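Local coordinates for protein FAD dependent oxidoreductase (Chelativorans sp. BNC1, PDB 6PXS) that acts as iminodiacetate oxidase (IdaA), an FAD-containing flavoprotein of the DadA oxidoreductase family, at residues W57-Y68 and S335-L346; L177-E185 and V320-I328. All coordinates share one frame; numbering follows the deposited sequence.

Contact 1. Residues W57-Y68 and S335-L346. With FAD (flavin-adenine dinucleotide), chain E.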
loop_
_atom_site.group_PDB
_atom_site.type_symbol
_atom_site.label_atom_id
_atom_site.label_comp_id
_atom_site.label_asym_id
_atom_site.label_seq_id
_atom_site.Cartn_x
_atom_site.Cartn_y
_atom_site.Cartn_z
ATOM N N TRP A 57 -4.778 -23.141 -31.212
ATOM C CA TRP A 57 -4.618 -22.678 -29.839
ATOM C C TRP A 57 -4.940 -23.776 -28.831
ATOM O O TRP A 57 -4.234 -23.927 -27.828
ATOM C CB TRP A 57 -5.503 -21.457 -29.592
ATOM C CG TRP A 57 -5.713 -21.167 -28.138
ATOM C CD1 TRP A 57 -4.838 -20.557 -27.287
ATOM C CD2 TRP A 57 -6.876 -21.481 -27.364
ATOM N NE1 TRP A 57 -5.385 -20.473 -26.029
ATOM C CE2 TRP A 57 -6.635 -21.033 -26.050
ATOM C CE3 TRP A 57 -8.098 -22.097 -27.654
ATOM C CZ2 TRP A 57 -7.569 -21.180 -25.030
ATOM C CZ3 TRP A 57 -9.023 -22.244 -26.639
ATOM C CH2 TRP A 57 -8.755 -21.786 -25.344
ATOM N N TYR A 58 -5.998 -24.552 -29.077
ATOM C CA TYR A 58 -6.401 -25.562 -28.105
ATOM C C TYR A 58 -5.342 -26.645 -27.949
ATOM O O TYR A 58 -5.179 -27.198 -26.855
ATOM C CB TYR A 58 -7.736 -26.185 -28.510
ATOM C CG TYR A 58 -8.259 -27.173 -27.494
ATOM C CD1 TYR A 58 -8.830 -26.739 -26.305
ATOM C CD2 TYR A 58 -8.175 -28.540 -27.718
ATOM C CE1 TYR A 58 -9.306 -27.637 -25.369
ATOM C CE2 TYR A 58 -8.648 -29.445 -26.789
ATOM C CZ TYR A 58 -9.211 -28.989 -25.616
ATOM O OH TYR A 58 -9.684 -29.889 -24.686
ATOM N N LEU A 59 -4.616 -26.964 -29.023
ATOM C CA LEU A 59 -3.583 -27.992 -28.942
ATOM C C LEU A 59 -2.626 -27.711 -27.792
ATOM O O LEU A 59 -2.304 -28.604 -27.000
ATOM C CB LEU A 59 -2.826 -28.075 -30.269
ATOM C CG LEU A 59 -1.635 -29.034 -30.316
ATOM C CD1 LEU A 59 -2.031 -30.418 -29.827
ATOM C CD2 LEU A 59 -1.080 -29.106 -31.730
ATOM N N LEU A 60 -2.166 -26.464 -27.679
ATOM C CA LEU A 60 -1.255 -26.101 -26.601
ATOM C C LEU A 60 -1.983 -25.905 -25.280
ATOM O O LEU A 60 -1.397 -26.132 -24.215
ATOM C CB LEU A 60 -0.498 -24.825 -26.969
ATOM C CG LEU A 60 0.340 -24.904 -28.244
ATOM C CD1 LEU A 60 0.913 -23.542 -28.594
ATOM C CD2 LEU A 60 1.447 -25.932 -28.083
ATOM N N TYR A 61 -3.247 -25.485 -25.323
ATOM C CA TYR A 61 -3.998 -25.260 -24.093
ATOM C C TYR A 61 -4.178 -26.565 -23.324
ATOM O O TYR A 61 -3.812 -26.667 -22.148
ATOM C CB TYR A 61 -5.352 -24.629 -24.427
ATOM C CG TYR A 61 -6.084 -24.004 -23.257
ATOM C CD1 TYR A 61 -5.399 -23.477 -22.169
ATOM C CD2 TYR A 61 -7.470 -23.940 -23.246
ATOM C CE1 TYR A 61 -6.077 -22.904 -21.105
ATOM C CE2 TYR A 61 -8.153 -23.369 -22.190
ATOM C CZ TYR A 61 -7.455 -22.856 -21.124
ATOM O OH TYR A 61 -8.144 -22.291 -20.076
ATOM N N ALA A 62 -4.741 -27.581 -23.983
ATOM C CA ALA A 62 -4.922 -28.873 -23.329
ATOM C C ALA A 62 -3.590 -29.566 -23.085
ATOM O O ALA A 62 -3.445 -30.302 -22.103
ATOM C CB ALA A 62 -5.834 -29.766 -24.171
ATOM N N ARG A 63 -2.611 -29.348 -23.966
ATOM C CA ARG A 63 -1.291 -29.939 -23.771
ATOM C C ARG A 63 -0.579 -29.304 -22.583
ATOM O O ARG A 63 0.006 -30.008 -21.752
ATOM C CB ARG A 63 -0.467 -29.786 -25.050
ATOM C CG ARG A 63 0.925 -30.402 -25.005
ATOM C CD ARG A 63 0.878 -31.915 -24.863
ATOM N NE ARG A 63 2.187 -32.521 -25.096
ATOM C CZ ARG A 63 3.200 -32.480 -24.233
ATOM N NH1 ARG A 63 4.353 -33.061 -24.536
ATOM N NH2 ARG A 63 3.066 -31.850 -23.073
ATOM N N GLY A 64 -0.628 -27.974 -22.480
ATOM C CA GLY A 64 -0.000 -27.290 -21.363
ATOM C C GLY A 64 -0.655 -27.569 -20.027
ATOM O O GLY A 64 -0.021 -27.368 -18.987
ATOM N N ALA A 65 -1.911 -28.018 -20.032
ATOM C CA ALA A 65 -2.576 -28.376 -18.785
ATOM C C ALA A 65 -2.080 -29.716 -18.257
ATOM O O ALA A 65 -1.945 -29.895 -17.042
ATOM C CB ALA A 65 -4.089 -28.415 -18.989
ATOM N N ARG A 66 -1.803 -30.668 -19.153
ATOM C CA ARG A 66 -1.290 -31.962 -18.717
ATOM C C ARG A 66 0.151 -31.862 -18.240
ATOM O O ARG A 66 0.571 -32.637 -17.373
ATOM C CB ARG A 66 -1.394 -32.984 -19.850
ATOM C CG ARG A 66 -2.818 -33.368 -20.225
ATOM C CD ARG A 66 -2.841 -34.643 -21.055
ATOM N NE ARG A 66 -2.065 -34.518 -22.288
ATOM C CZ ARG A 66 -2.564 -34.147 -23.465
ATOM N NH1 ARG A 66 -3.852 -33.854 -23.593
ATOM N NH2 ARG A 66 -1.768 -34.069 -24.521
ATOM N N TYR A 67 0.923 -30.920 -18.786
ATOM C CA TYR A 67 2.313 -30.779 -18.374
ATOM C C TYR A 67 2.439 -30.354 -16.918
ATOM O O TYR A 67 3.512 -30.520 -16.327
ATOM C CB TYR A 67 3.030 -29.771 -19.277
ATOM C CG TYR A 67 4.503 -29.624 -18.968
ATOM C CD1 TYR A 67 5.312 -30.739 -18.810
ATOM C CD2 TYR A 67 5.087 -28.371 -18.842
ATOM C CE1 TYR A 67 6.657 -30.615 -18.528
ATOM C CE2 TYR A 67 6.434 -28.236 -18.561
ATOM C CZ TYR A 67 7.212 -29.363 -18.405
ATOM O OH TYR A 67 8.553 -29.243 -18.125
ATOM N N TYR A 68 1.370 -29.817 -16.325
ATOM C CA TYR A 68 1.446 -29.375 -14.937
ATOM C C TYR A 68 1.773 -30.527 -13.997
ATOM O O TYR A 68 2.475 -30.330 -13.000
ATOM C CB TYR A 68 0.137 -28.708 -14.523
ATOM C CG TYR A 68 0.198 -27.197 -14.553
ATOM C CD1 TYR A 68 0.047 -26.499 -15.744
ATOM C CD2 TYR A 68 0.410 -26.471 -13.390
ATOM C CE1 TYR A 68 0.105 -25.118 -15.774
ATOM C CE2 TYR A 68 0.467 -25.091 -13.410
ATOM C CZ TYR A 68 0.314 -24.421 -14.604
ATOM O OH TYR A 68 0.375 -23.047 -14.623
ATOM N N SER A 335 -4.748 -17.160 -21.237
ATOM C CA SER A 335 -4.513 -18.567 -20.934
ATOM C C SER A 335 -3.026 -18.849 -20.753
ATOM O O SER A 335 -2.572 -19.979 -20.950
ATOM C CB SER A 335 -5.098 -19.458 -22.030
ATOM O OG SER A 335 -4.606 -19.080 -23.304
ATOM N N GLY A 336 -2.254 -17.830 -20.371
ATOM C CA GLY A 336 -0.813 -17.994 -20.299
ATOM C C GLY A 336 -0.368 -18.881 -19.153
ATOM O O GLY A 336 0.591 -19.644 -19.286
ATOM N N LEU A 337 -1.048 -18.791 -18.008
ATOM C CA LEU A 337 -0.670 -19.639 -16.885
ATOM C C LEU A 337 -0.852 -21.114 -17.223
ATOM O O LEU A 337 -0.148 -21.969 -16.675
ATOM C CB LEU A 337 -1.481 -19.264 -15.644
ATOM C CG LEU A 337 -1.369 -17.800 -15.204
ATOM C CD1 LEU A 337 -2.111 -17.581 -13.899
ATOM C CD2 LEU A 337 0.087 -17.367 -15.069
ATOM N N THR A 338 -1.778 -21.431 -18.127
ATOM C CA THR A 338 -1.932 -22.808 -18.582
ATOM C C THR A 338 -0.934 -23.141 -19.685
ATOM O O THR A 338 -0.306 -24.205 -19.659
ATOM C CB THR A 338 -3.361 -23.042 -19.076
ATOM O OG1 THR A 338 -4.290 -22.760 -18.022
ATOM C CG2 THR A 338 -3.541 -24.480 -19.535
ATOM N N VAL A 339 -0.773 -22.239 -20.654
ATOM C CA VAL A 339 0.098 -22.510 -21.793
ATOM C C VAL A 339 1.554 -22.186 -21.474
ATOM O O VAL A 339 2.462 -22.875 -21.952
ATOM C CB VAL A 339 -0.387 -21.716 -23.018
ATOM C CG1 VAL A 339 0.560 -21.912 -24.193
ATOM C CG2 VAL A 339 -1.803 -22.126 -23.388
ATOM N N GLY A 340 1.796 -21.151 -20.673
ATOM C CA GLY A 340 3.126 -20.638 -20.436
ATOM C C GLY A 340 4.162 -21.697 -20.114
ATOM O O GLY A 340 5.156 -21.861 -20.830
ATOM N N PRO A 341 3.954 -22.431 -19.017
ATOM C CA PRO A 341 4.958 -23.433 -18.611
ATOM C C PRO A 341 5.391 -24.358 -19.738
ATOM O O PRO A 341 6.593 -24.497 -19.993
ATOM C CB PRO A 341 4.243 -24.184 -17.480
ATOM C CG PRO A 341 3.294 -23.183 -16.909
ATOM C CD PRO A 341 2.821 -22.364 -18.078
ATOM N N PHE A 342 4.441 -24.995 -20.426
ATOM C CA PHE A 342 4.812 -25.879 -21.526
ATOM C C PHE A 342 5.364 -25.088 -22.707
ATOM O O PHE A 342 6.317 -25.526 -23.362
ATOM C CB PHE A 342 3.612 -26.719 -21.957
ATOM C CG PHE A 342 3.919 -27.685 -23.065
ATOM C CD1 PHE A 342 4.837 -28.706 -22.876
ATOM C CD2 PHE A 342 3.289 -27.578 -24.292
ATOM C CE1 PHE A 342 5.123 -29.598 -23.893
ATOM C CE2 PHE A 342 3.571 -28.469 -25.314
ATOM C CZ PHE A 342 4.488 -29.481 -25.112
ATOM N N ALA A 343 4.783 -23.921 -22.995
ATOM C CA ALA A 343 5.290 -23.111 -24.097
ATOM C C ALA A 343 6.756 -22.762 -23.896
ATOM O O ALA A 343 7.515 -22.677 -24.868
ATOM C CB ALA A 343 4.458 -21.838 -24.250
ATOM N N GLY A 344 7.176 -22.557 -22.646
ATOM C CA GLY A 344 8.587 -22.335 -22.383
ATOM C C GLY A 344 9.438 -23.529 -22.769
ATOM O O GLY A 344 10.511 -23.377 -23.357
ATOM N N HIS A 345 8.968 -24.736 -22.445
ATOM C CA HIS A 345 9.674 -25.945 -22.855
ATOM C C HIS A 345 9.846 -26.006 -24.369
ATOM O O HIS A 345 10.853 -26.531 -24.859
ATOM C CB HIS A 345 8.920 -27.177 -22.356
ATOM C CG HIS A 345 9.481 -28.472 -22.852
ATOM N ND1 HIS A 345 10.749 -28.906 -22.531
ATOM C CD2 HIS A 345 8.944 -29.431 -23.644
ATOM C CE1 HIS A 345 10.970 -30.076 -23.105
ATOM N NE2 HIS A 345 9.891 -30.416 -23.785
ATOM N N LEU A 346 8.879 -25.481 -25.123
ATOM C CA LEU A 346 9.010 -25.440 -26.574
ATOM C C LEU A 346 10.088 -24.450 -26.998
ATOM O O LEU A 346 10.943 -24.766 -27.834
ATOM C CB LEU A 346 7.667 -25.075 -27.207
ATOM C CG LEU A 346 6.722 -26.229 -27.544
ATOM C CD1 LEU A 346 6.728 -27.292 -26.459
ATOM C CD2 LEU A 346 5.312 -25.697 -27.755
HETATM P PA FAD E . 4.416 -10.908 -18.557
HETATM O O1A FAD E . 3.814 -9.553 -18.548
HETATM O O2A FAD E . 4.108 -11.740 -17.310
HETATM O O5B FAD E . 5.969 -10.854 -18.777
HETATM C C5B FAD E . 6.591 -9.750 -19.466
HETATM C C4B FAD E . 7.825 -9.342 -18.704
HETATM O O4B FAD E . 8.801 -8.790 -19.620
HETATM C C3B FAD E . 7.591 -8.275 -17.635
HETATM O O3B FAD E . 8.353 -8.563 -16.468
HETATM C C2B FAD E . 8.074 -6.995 -18.321
HETATM O O2B FAD E . 8.507 -6.011 -17.390
HETATM C C1B FAD E . 9.244 -7.544 -19.131
HETATM N N9A FAD E . 9.642 -6.712 -20.261
HETATM C C8A FAD E . 8.857 -6.291 -21.302
HETATM N N7A FAD E . 9.488 -5.545 -22.178
HETATM C C5A FAD E . 10.779 -5.471 -21.676
HETATM C C6A FAD E . 11.942 -4.826 -22.138
HETATM N N6A FAD E . 11.995 -4.100 -23.258
HETATM N N1A FAD E . 13.065 -4.952 -21.397
HETATM C C2A FAD E . 13.022 -5.673 -20.274
HETATM N N3A FAD E . 11.984 -6.324 -19.743
HETATM C C4A FAD E . 10.887 -6.183 -20.495
HETATM N N1 FAD E . -4.013 -17.240 -17.619
HETATM C C2 FAD E . -4.469 -18.484 -17.289
HETATM O O2 FAD E . -4.021 -19.502 -17.829
HETATM N N3 FAD E . -5.453 -18.624 -16.325
HETATM C C4 FAD E . -6.056 -17.595 -15.631
HETATM O O4 FAD E . -6.923 -17.841 -14.795
HETATM C C4X FAD E . -5.568 -16.277 -15.990
HETATM N N5 FAD E . -6.084 -15.247 -15.383
HETATM C C5X FAD E . -5.618 -13.987 -15.724
HETATM C C6 FAD E . -6.160 -12.875 -15.082
HETATM C C7 FAD E . -5.724 -11.589 -15.385
HETATM C C7M FAD E . -6.334 -10.412 -14.672
HETATM C C8 FAD E . -4.729 -11.406 -16.358
HETATM C C8M FAD E . -4.237 -10.025 -16.710
HETATM C C9 FAD E . -4.185 -12.515 -16.999
HETATM C C9A FAD E . -4.620 -13.799 -16.692
HETATM N N10 FAD E . -4.086 -14.942 -17.323
HETATM C C10 FAD E . -4.542 -16.199 -16.998
HETATM C "C1'" FAD E . -3.047 -14.813 -18.358
HETATM C "C2'" FAD E . -1.628 -14.803 -17.792
HETATM O "O2'" FAD E . -1.583 -14.050 -16.580
HETATM C "C3'" FAD E . -0.689 -14.162 -18.814
HETATM O "O3'" FAD E . -1.025 -14.632 -20.115
HETATM C "C4'" FAD E . 0.794 -14.439 -18.574
HETATM O "O4'" FAD E . 1.144 -13.993 -17.265
HETATM C "C5'" FAD E . 1.662 -13.754 -19.609
HETATM O "O5'" FAD E . 3.050 -13.966 -19.281
HETATM P P FAD E . 4.193 -13.259 -20.098
HETATM O O1P FAD E . 3.956 -13.502 -21.593
HETATM O O2P FAD E . 5.544 -13.625 -19.601
HETATM O O3P FAD E . 3.905 -11.720 -19.819
#
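The Arg63 guanidinium lies over one face of the Phe342 ring, tilted 28° from its plane, with Arg63 CZ 3.4 Å from Phe342 CZ. A bend at chi2 (65°) folds the arginine back over the ring while NH1 keeps a salt bridge to Glu357. Cut back to alanine, this position would probably lose the salt bridge to Glu357, leaving it the bond from His345, and would uncover that face of Phe342. The one ring-to-ring contact between the segments is an offset edge-to-face pair, Phe342 presenting its edge to the face of Tyr67, with centroids 5.7 Å apart; the Tyr67 hydroxyl is hydrogen-bonded to His18. Phe342 is thus a knob in a hole made by Leu60, Arg63, Gly64 and Tyr67.

Apolar packing flanks it: Leu60 CD2 reaches Leu346 CD2 (3.9 Å), and Tyr61 CE1 meets Thr338 CG2 (3.4 Å). The nearest pair of CA atoms is Gly64 CA and Val339 CA, 4.8 Å apart, and a CB placed on Gly64 would run into Thr338 O. Among polar bonds, Trp57 NE1 donates to Ser335 OG (3.2 Å) almost within the indole plane, and Thr338 N donates to FAD O2 (3.0 Å).

The helix axes cross at 81°, 7.5 Å apart. Helix 152-164 packs against Tyr68 and Pro341, while strand 44-45 touches Ala65, Tyr68 and Thr338 through Val45, alongside the flavin pocket.

Contact 2. Residues L177-E185 and V320-I328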
loop_
_atom_site.group_PDB
_atom_site.type_symbol
_atom_site.label_atom_id
_atom_site.label_comp_id
_atom_site.label_asym_id
_atom_site.label_seq_id
_atom_site.Cartn_x
_atom_site.Cartn_y
_atom_site.Cartn_z
ATOM N N LEU A 177 16.696 -3.437 -28.731
ATOM C CA LEU A 177 17.129 -4.272 -29.841
ATOM C C LEU A 177 17.447 -3.402 -31.047
ATOM O O LEU A 177 16.778 -2.393 -31.285
ATOM C CB LEU A 177 16.051 -5.297 -30.223
ATOM C CG LEU A 177 15.657 -6.325 -29.160
ATOM C CD1 LEU A 177 14.464 -7.141 -29.631
ATOM C CD2 LEU A 177 16.827 -7.237 -28.825
ATOM N N ARG A 178 18.470 -3.795 -31.803
ATOM C CA ARG A 178 18.755 -3.187 -33.093
ATOM C C ARG A 178 19.218 -4.272 -34.054
ATOM O O ARG A 178 19.710 -5.327 -33.645
ATOM C CB ARG A 178 19.800 -2.062 -32.990
ATOM C CG ARG A 178 21.248 -2.501 -32.787
ATOM C CD ARG A 178 22.191 -1.339 -33.078
ATOM N NE ARG A 178 23.596 -1.673 -32.857
ATOM C CZ ARG A 178 24.614 -0.894 -33.213
ATOM N NH1 ARG A 178 24.387 0.268 -33.815
ATOM N NH2 ARG A 178 25.862 -1.276 -32.972
ATOM N N LEU A 179 19.052 -3.997 -35.345
ATOM C CA LEU A 179 19.330 -4.958 -36.407
ATOM C C LEU A 179 20.682 -4.620 -37.028
ATOM O O LEU A 179 20.837 -3.570 -37.660
ATOM C CB LEU A 179 18.216 -4.927 -37.451
ATOM C CG LEU A 179 18.165 -6.043 -38.494
ATOM C CD1 LEU A 179 18.076 -7.413 -37.836
ATOM C CD2 LEU A 179 16.982 -5.819 -39.422
ATOM N N ASN A 180 21.657 -5.510 -36.849
ATOM C CA ASN A 180 23.017 -5.302 -37.335
ATOM C C ASN A 180 23.424 -6.472 -38.219
ATOM O O ASN A 180 23.514 -7.610 -37.747
ATOM C CB ASN A 180 24.000 -5.149 -36.172
ATOM C CG ASN A 180 25.441 -5.054 -36.637
ATOM O OD1 ASN A 180 26.211 -6.006 -36.505
ATOM N ND2 ASN A 180 25.811 -3.907 -37.194
ATOM N N ASP A 181 23.675 -6.185 -39.496
ATOM C CA ASP A 181 24.174 -7.182 -40.444
ATOM C C ASP A 181 23.287 -8.423 -40.466
ATOM O O ASP A 181 23.767 -9.557 -40.535
ATOM C CB ASP A 181 25.623 -7.557 -40.125
ATOM N N GLY A 182 21.975 -8.208 -40.408
ATOM C CA GLY A 182 21.021 -9.290 -40.507
ATOM C C GLY A 182 20.881 -10.154 -39.273
ATOM O O GLY A 182 20.079 -11.097 -39.290
ATOM N N ARG A 183 21.629 -9.877 -38.209
ATOM C CA ARG A 183 21.519 -10.613 -36.960
ATOM C C ARG A 183 21.003 -9.694 -35.859
ATOM O O ARG A 183 21.164 -8.471 -35.912
ATOM C CB ARG A 183 22.866 -11.220 -36.552
ATOM C CG ARG A 183 22.766 -12.225 -35.410
ATOM C CD ARG A 183 24.120 -12.812 -35.048
ATOM N NE ARG A 183 24.600 -13.762 -36.049
ATOM C CZ ARG A 183 24.310 -15.061 -36.057
ATOM N NH1 ARG A 183 24.799 -15.842 -37.011
ATOM N NH2 ARG A 183 23.531 -15.585 -35.118
ATOM N N ALA A 184 20.378 -10.303 -34.855
ATOM C CA ALA A 184 19.758 -9.553 -33.773
ATOM C C ALA A 184 20.795 -9.168 -32.725
ATOM O O ALA A 184 21.613 -9.995 -32.310
ATOM C CB ALA A 184 18.643 -10.377 -33.131
ATOM N N GLU A 185 20.756 -7.906 -32.303
ATOM C CA GLU A 185 21.604 -7.390 -31.238
ATOM C C GLU A 185 20.728 -6.897 -30.096
ATOM O O GLU A 185 19.642 -6.354 -30.326
ATOM C CB GLU A 185 22.495 -6.247 -31.738
ATOM C CG GLU A 185 23.913 -6.665 -32.096
ATOM C CD GLU A 185 24.791 -5.484 -32.465
ATOM O OE1 GLU A 185 24.254 -4.365 -32.608
ATOM O OE2 GLU A 185 26.017 -5.673 -32.608
ATOM N N VAL A 320 12.404 -16.060 -35.686
ATOM C CA VAL A 320 11.938 -14.990 -36.562
ATOM C C VAL A 320 12.481 -15.243 -37.964
ATOM O O VAL A 320 13.700 -15.378 -38.136
ATOM C CB VAL A 320 12.368 -13.613 -36.037
ATOM C CG1 VAL A 320 11.917 -12.515 -36.993
ATOM C CG2 VAL A 320 11.796 -13.386 -34.648
ATOM N N PRO A 321 11.633 -15.324 -38.986
ATOM C CA PRO A 321 12.150 -15.515 -40.346
ATOM C C PRO A 321 13.042 -14.361 -40.776
ATOM O O PRO A 321 12.770 -13.198 -40.476
ATOM C CB PRO A 321 10.881 -15.598 -41.200
ATOM C CG PRO A 321 9.803 -15.974 -40.258
ATOM C CD PRO A 321 10.159 -15.343 -38.956
ATOM N N GLN A 322 14.116 -14.701 -41.484
ATOM C CA GLN A 322 15.078 -13.785 -42.083
ATOM C C GLN A 322 15.940 -13.068 -41.053
ATOM O O GLN A 322 16.753 -12.216 -41.435
ATOM C CB GLN A 322 14.392 -12.749 -42.986
ATOM C CG GLN A 322 13.408 -13.379 -43.956
ATOM C CD GLN A 322 12.769 -12.363 -44.871
ATOM O OE1 GLN A 322 13.362 -11.329 -45.175
ATOM N NE2 GLN A 322 11.549 -12.646 -45.312
ATOM N N ILE A 323 15.811 -13.387 -39.767
ATOM C CA ILE A 323 16.616 -12.782 -38.713
ATOM C C ILE A 323 17.229 -13.904 -37.891
ATOM O O ILE A 323 16.505 -14.741 -37.338
ATOM C CB ILE A 323 15.784 -11.843 -37.826
ATOM C CG1 ILE A 323 15.155 -10.747 -38.691
ATOM C CG2 ILE A 323 16.650 -11.244 -36.724
ATOM C CD1 ILE A 323 14.457 -9.657 -37.905
ATOM N N ALA A 324 18.556 -13.922 -37.811
ATOM C CA ALA A 324 19.277 -14.970 -37.109
ATOM C C ALA A 324 19.436 -14.616 -35.637
ATOM O O ALA A 324 19.531 -13.443 -35.264
ATOM C CB ALA A 324 20.652 -15.194 -37.739
ATOM N N GLY A 325 19.462 -15.649 -34.799
ATOM C CA GLY A 325 19.703 -15.457 -33.383
ATOM C C GLY A 325 18.585 -14.760 -32.641
ATOM O O GLY A 325 18.849 -14.050 -31.665
ATOM N N LEU A 326 17.340 -14.942 -33.076
ATOM C CA LEU A 326 16.196 -14.317 -32.429
ATOM C C LEU A 326 15.055 -15.317 -32.337
ATOM O O LEU A 326 14.775 -16.045 -33.293
ATOM C CB LEU A 326 15.733 -13.066 -33.190
ATOM C CG LEU A 326 14.521 -12.333 -32.604
ATOM C CD1 LEU A 326 14.788 -11.913 -31.168
ATOM C CD2 LEU A 326 14.161 -11.124 -33.456
ATOM N N THR A 327 14.402 -15.342 -31.178
ATOM C CA THR A 327 13.263 -16.214 -30.932
ATOM C C THR A 327 12.242 -15.444 -30.109
ATOM O O THR A 327 12.602 -14.749 -29.155
ATOM C CB THR A 327 13.688 -17.493 -30.198
ATOM O OG1 THR A 327 14.747 -18.132 -30.923
ATOM C CG2 THR A 327 12.519 -18.454 -30.064
ATOM N N ILE A 328 10.972 -15.562 -30.484
ATOM C CA ILE A 328 9.900 -14.784 -29.876
ATOM C C ILE A 328 8.884 -15.731 -29.258
ATOM O O ILE A 328 8.509 -16.739 -29.866
ATOM C CB ILE A 328 9.219 -13.856 -30.902
ATOM C CG1 ILE A 328 10.242 -12.885 -31.493
ATOM C CG2 ILE A 328 8.068 -13.089 -30.256
ATOM C CD1 ILE A 328 9.675 -11.978 -32.565
HETATM O O HOH W 1 21.726 -12.513 -31.696
#
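Arg183 lies along the backbone of Ala324, and its side chain can be followed outward. CB leaves alongside the other segment, and with CG anti to the backbone N (chi1 -169°) CG comes to 3.5 Å from Ala324 O. The chain runs on extended until chi3 (-73°), where it bends and brings the guanidinium back over the neighbouring methyl. CZ is then 4.0 Å from Ala324 CB, which sits over one face of the group, toward its rim. At the tip, NH2 is 3.9 Å from the same Ala324 CB and also lies near Gly325 N.

This contact joins a beta hairpin with a two-residue loop, strands 176-180 and 183-187 joined by a type I' turn from Asn180 to Arg183, to the loop entering strand 326-330. That strand belongs to the mixed, largely parallel sheet of the Rossmann-type nucleotide-binding fold; Thr327 in it, and Gly325 just before it, bond to the backbone of Ile199 in the adjacent parallel strand.

The two segments are tied by a single bridge, Arg183 with Ala324, rather than by a continuous sheet. Ala184 N donates to Ala324 O at 3.3 Å, approaching nearly in line with the carbonyl (C=O...N 165°). A water gives a second link, donating to Ala184 O (2.6 Å) and to Gly325 O (3.3 Å). The methyl of Ala184 packs on Leu326 CB (4.0 Å) and on Ile323 CG2. Within the hairpin, Arg178 forms a salt bridge with Glu185, and its NH1 makes a weak hydrogen bond to Ala212 O of a second subunit.

Contact 1 lies near the middle of the chain, about 9 Å from its centre, and most of its touching residues are buried; contact 2 is peripheral, about 27 Å out, with as many exposed as buried residues. Strand 326-330 and helix 336-352 follow each other in the chain, so the two contacts involve successive elements of the nucleotide-binding fold, and contact 2 is nested within the loop closed by contact 1. The chemistry follows the setting: the crossed helices pack mainly through aromatic and aliphatic side chains, with an arginine on a ring and one indole N-H bond, whereas the hairpin is attached through a backbone bond, a water, the Arg183 side chain and modest aliphatic packing.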